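Local coordinates for peptidyl tryptophan dihydroxylase (Pseudomonas putida, PDB 7CTQ), which dihydroxylates a peptidyl tryptophan as an FAD-dependent monooxygenase, a step essential for biogenesis of the tryptophylquinone cofactor of quinohemoprotein amine dehydrogenase, at residues A[161-165]-A[237-241]. Sequence-based numbering, arbitrary orientation.
Sequences LLNVW and AEVHA
With CG swung beside its own backbone N (chi1 -85°), N163 sends its carboxamide across to strand 238-241, where ND2 donates to the carbonyl O of E238 at 2.8 Å. That oxygen also accepts the V164 amide, N to O 3.2 Å, and the two donors arrive from opposite faces of its carbonyl plane. The side-chain bond is added to an intact antiparallel ladder, in which L162 pairs with H240, and V164 with E238, through two backbone bonds each. Beside the N163 amide lies V239 CG2, 3.5 Å from ND2. On the other face, whose L162 side chain lies about 7 Å from the bound FAD, L162 and H240 run side by side, CD2 to CD2 3.8 Å, and H240 NE2 meets E238 OE1 at 3.1 Å, almost straight and in the imidazole plane, on the anti lone pair. F40 also packs on the H240 ring. Strand 193-201 pairs with the far edge of 161-165, while C215 and R219 of helix 208-220 cover the N163 face. The carboxylate helps to orient the ring and, should it gain a second proton, could stabilise the cation, while the doubly gripped E238 carbonyl ties a buried amide to the neighbouring strand.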
ATOM      1  N   LEU A 161      15.422  10.147  -5.718  1.00 38.82           N
ATOM      2  CA  LEU A 161      15.701  11.372  -6.465  1.00 43.11           C
ATOM      3  C   LEU A 161      15.225  11.196  -7.899  1.00 40.84           C
ATOM      4  O   LEU A 161      15.554  10.199  -8.549  1.00 37.27           O
ATOM      5  CB  LEU A 161      17.193  11.704  -6.454  1.00 41.68           C
ATOM      6  CG  LEU A 161      17.912  11.761  -5.110  1.00 39.65           C
ATOM      7  CD1 LEU A 161      19.396  11.967  -5.355  1.00 43.59           C
ATOM      8  CD2 LEU A 161      17.335  12.865  -4.240  1.00 42.95           C
ATOM      9  N   LEU A 162      14.487  12.181  -8.402  1.00 38.38           N
ATOM     10  CA  LEU A 162      13.779  12.058  -9.663  1.00 42.24           C
ATOM     11  C   LEU A 162      14.215  13.150 -10.641  1.00 44.02           C
ATOM     12  O   LEU A 162      14.306  14.326 -10.272  1.00 39.57           O
ATOM     13  CB  LEU A 162      12.270  12.119  -9.414  1.00 43.92           C
ATOM     14  CG  LEU A 162      11.437  12.492 -10.634  1.00 57.76           C
ATOM     15  CD1 LEU A 162      11.252  11.271 -11.510  1.00 47.69           C
ATOM     16  CD2 LEU A 162      10.107  13.067 -10.208  1.00 62.52           C
ATOM     17  N   ASN A 163      14.491  12.757 -11.883  1.00 37.27           N
ATOM     18  CA  ASN A 163      14.684  13.690 -12.988  1.00 40.11           C
ATOM     19  C   ASN A 163      13.548  13.508 -13.983  1.00 38.17           C
ATOM     20  O   ASN A 163      13.189  12.374 -14.322  1.00 41.75           O
ATOM     21  CB  ASN A 163      16.023  13.468 -13.690  1.00 36.04           C
ATOM     22  CG  ASN A 163      17.183  14.192 -13.016  1.00 39.13           C
ATOM     23  OD1 ASN A 163      18.305  13.700 -13.027  1.00 38.36           O
ATOM     24  ND2 ASN A 163      16.922  15.371 -12.450  1.00 40.93           N
ATOM     25  N   VAL A 164      12.982  14.622 -14.443  1.00 36.95           N
ATOM     26  CA  VAL A 164      11.887  14.619 -15.405  1.00 36.38           C
ATOM     27  C   VAL A 164      12.247  15.582 -16.527  1.00 39.88           C
ATOM     28  O   VAL A 164      12.634  16.723 -16.262  1.00 41.22           O
ATOM     29  CB  VAL A 164      10.555  15.039 -14.755  1.00 43.55           C
ATOM     30  CG1 VAL A 164       9.475  15.128 -15.812  1.00 45.16           C
ATOM     31  CG2 VAL A 164      10.153  14.050 -13.658  1.00 40.97           C
ATOM     32  N   TRP A 165      12.122  15.130 -17.769  1.00 41.35           N
ATOM     33  CA  TRP A 165      12.452  15.977 -18.912  1.00 45.08           C
ATOM     34  C   TRP A 165      11.681  15.484 -20.131  1.00 50.39           C
ATOM     35  O   TRP A 165      10.975  14.471 -20.077  1.00 40.17           O
ATOM     36  CB  TRP A 165      13.961  15.995 -19.168  1.00 38.65           C
ATOM     37  CG  TRP A 165      14.521  14.697 -19.642  1.00 34.38           C
ATOM     38  CD1 TRP A 165      14.878  14.378 -20.919  1.00 35.85           C
ATOM     39  CD2 TRP A 165      14.813  13.541 -18.847  1.00 41.24           C
ATOM     40  NE1 TRP A 165      15.370  13.098 -20.973  1.00 36.12           N
ATOM     41  CE2 TRP A 165      15.340  12.560 -19.713  1.00 42.87           C
ATOM     42  CE3 TRP A 165      14.668  13.235 -17.486  1.00 40.43           C
ATOM     43  CZ2 TRP A 165      15.722  11.287 -19.264  1.00 40.55           C
ATOM     44  CZ3 TRP A 165      15.052  11.977 -17.042  1.00 36.61           C
ATOM     45  CH2 TRP A 165      15.572  11.019 -17.928  1.00 40.06           C
ATOM     46  N   ALA A 237      16.899  19.176 -16.792  1.00 38.96           N
ATOM     47  CA  ALA A 237      15.859  18.298 -16.254  1.00 43.68           C
ATOM     48  C   ALA A 237      15.397  18.785 -14.885  1.00 34.08           C
ATOM     49  O   ALA A 237      16.207  19.211 -14.056  1.00 35.89           O
ATOM     50  CB  ALA A 237      16.377  16.862 -16.143  1.00 35.65           C
ATOM     51  N   GLU A 238      14.083  18.765 -14.661  1.00 42.17           N
ATOM     52  CA  GLU A 238      13.573  18.992 -13.313  1.00 42.80           C
ATOM     53  C   GLU A 238      14.196  17.991 -12.348  1.00 36.43           C
ATOM     54  O   GLU A 238      14.514  16.859 -12.720  1.00 36.88           O
ATOM     55  CB  GLU A 238      12.056  18.857 -13.274  1.00 42.65           C
ATOM     56  CG  GLU A 238      11.335  19.454 -14.468  1.00 55.98           C
ATOM     57  CD  GLU A 238       9.846  19.137 -14.447  1.00 67.43           C
ATOM     58  OE1 GLU A 238       9.350  18.709 -13.383  1.00 57.48           O
ATOM     59  OE2 GLU A 238       9.173  19.309 -15.489  1.00 76.77           O
ATOM     60  N   VAL A 239      14.402  18.434 -11.107  1.00 40.37           N
ATOM     61  CA  VAL A 239      14.992  17.622 -10.043  1.00 43.19           C
ATOM     62  C   VAL A 239      14.034  17.634  -8.860  1.00 45.66           C
ATOM     63  O   VAL A 239      13.626  18.707  -8.399  1.00 38.19           O
ATOM     64  CB  VAL A 239      16.381  18.132  -9.603  1.00 47.76           C
ATOM     65  CG1 VAL A 239      17.074  17.090  -8.732  1.00 52.84           C
ATOM     66  CG2 VAL A 239      17.254  18.460 -10.799  1.00 49.53           C
ATOM     67  N   HIS A 240      13.670  16.445  -8.376  1.00 44.61           N
ATOM     68  CA  HIS A 240      12.775  16.308  -7.233  1.00 46.53           C
ATOM     69  C   HIS A 240      13.313  15.237  -6.298  1.00 52.33           C
ATOM     70  O   HIS A 240      13.897  14.241  -6.742  1.00 47.85           O
ATOM     71  CB  HIS A 240      11.348  15.925  -7.641  1.00 44.69           C
ATOM     72  CG  HIS A 240      10.720  16.846  -8.638  1.00 51.34           C
ATOM     73  ND1 HIS A 240       9.934  17.917  -8.271  1.00 62.77           N
ATOM     74  CD2 HIS A 240      10.740  16.843  -9.993  1.00 53.08           C
ATOM     75  CE1 HIS A 240       9.502  18.537  -9.354  1.00 57.85           C
ATOM     76  NE2 HIS A 240       9.975  17.904 -10.413  1.00 52.59           N
ATOM     77  N   ALA A 241      13.105  15.443  -4.999  1.00 37.86           N
ATOM     78  CA  ALA A 241      13.542  14.501  -3.981  1.00 49.91           C
ATOM     79  C   ALA A 241      12.325  14.047  -3.177  1.00 47.84           C
ATOM     80  O   ALA A 241      11.551  14.878  -2.692  1.00 44.95           O
ATOM     81  CB  ALA A 241      14.610  15.135  -3.086  1.00 44.39           C
TER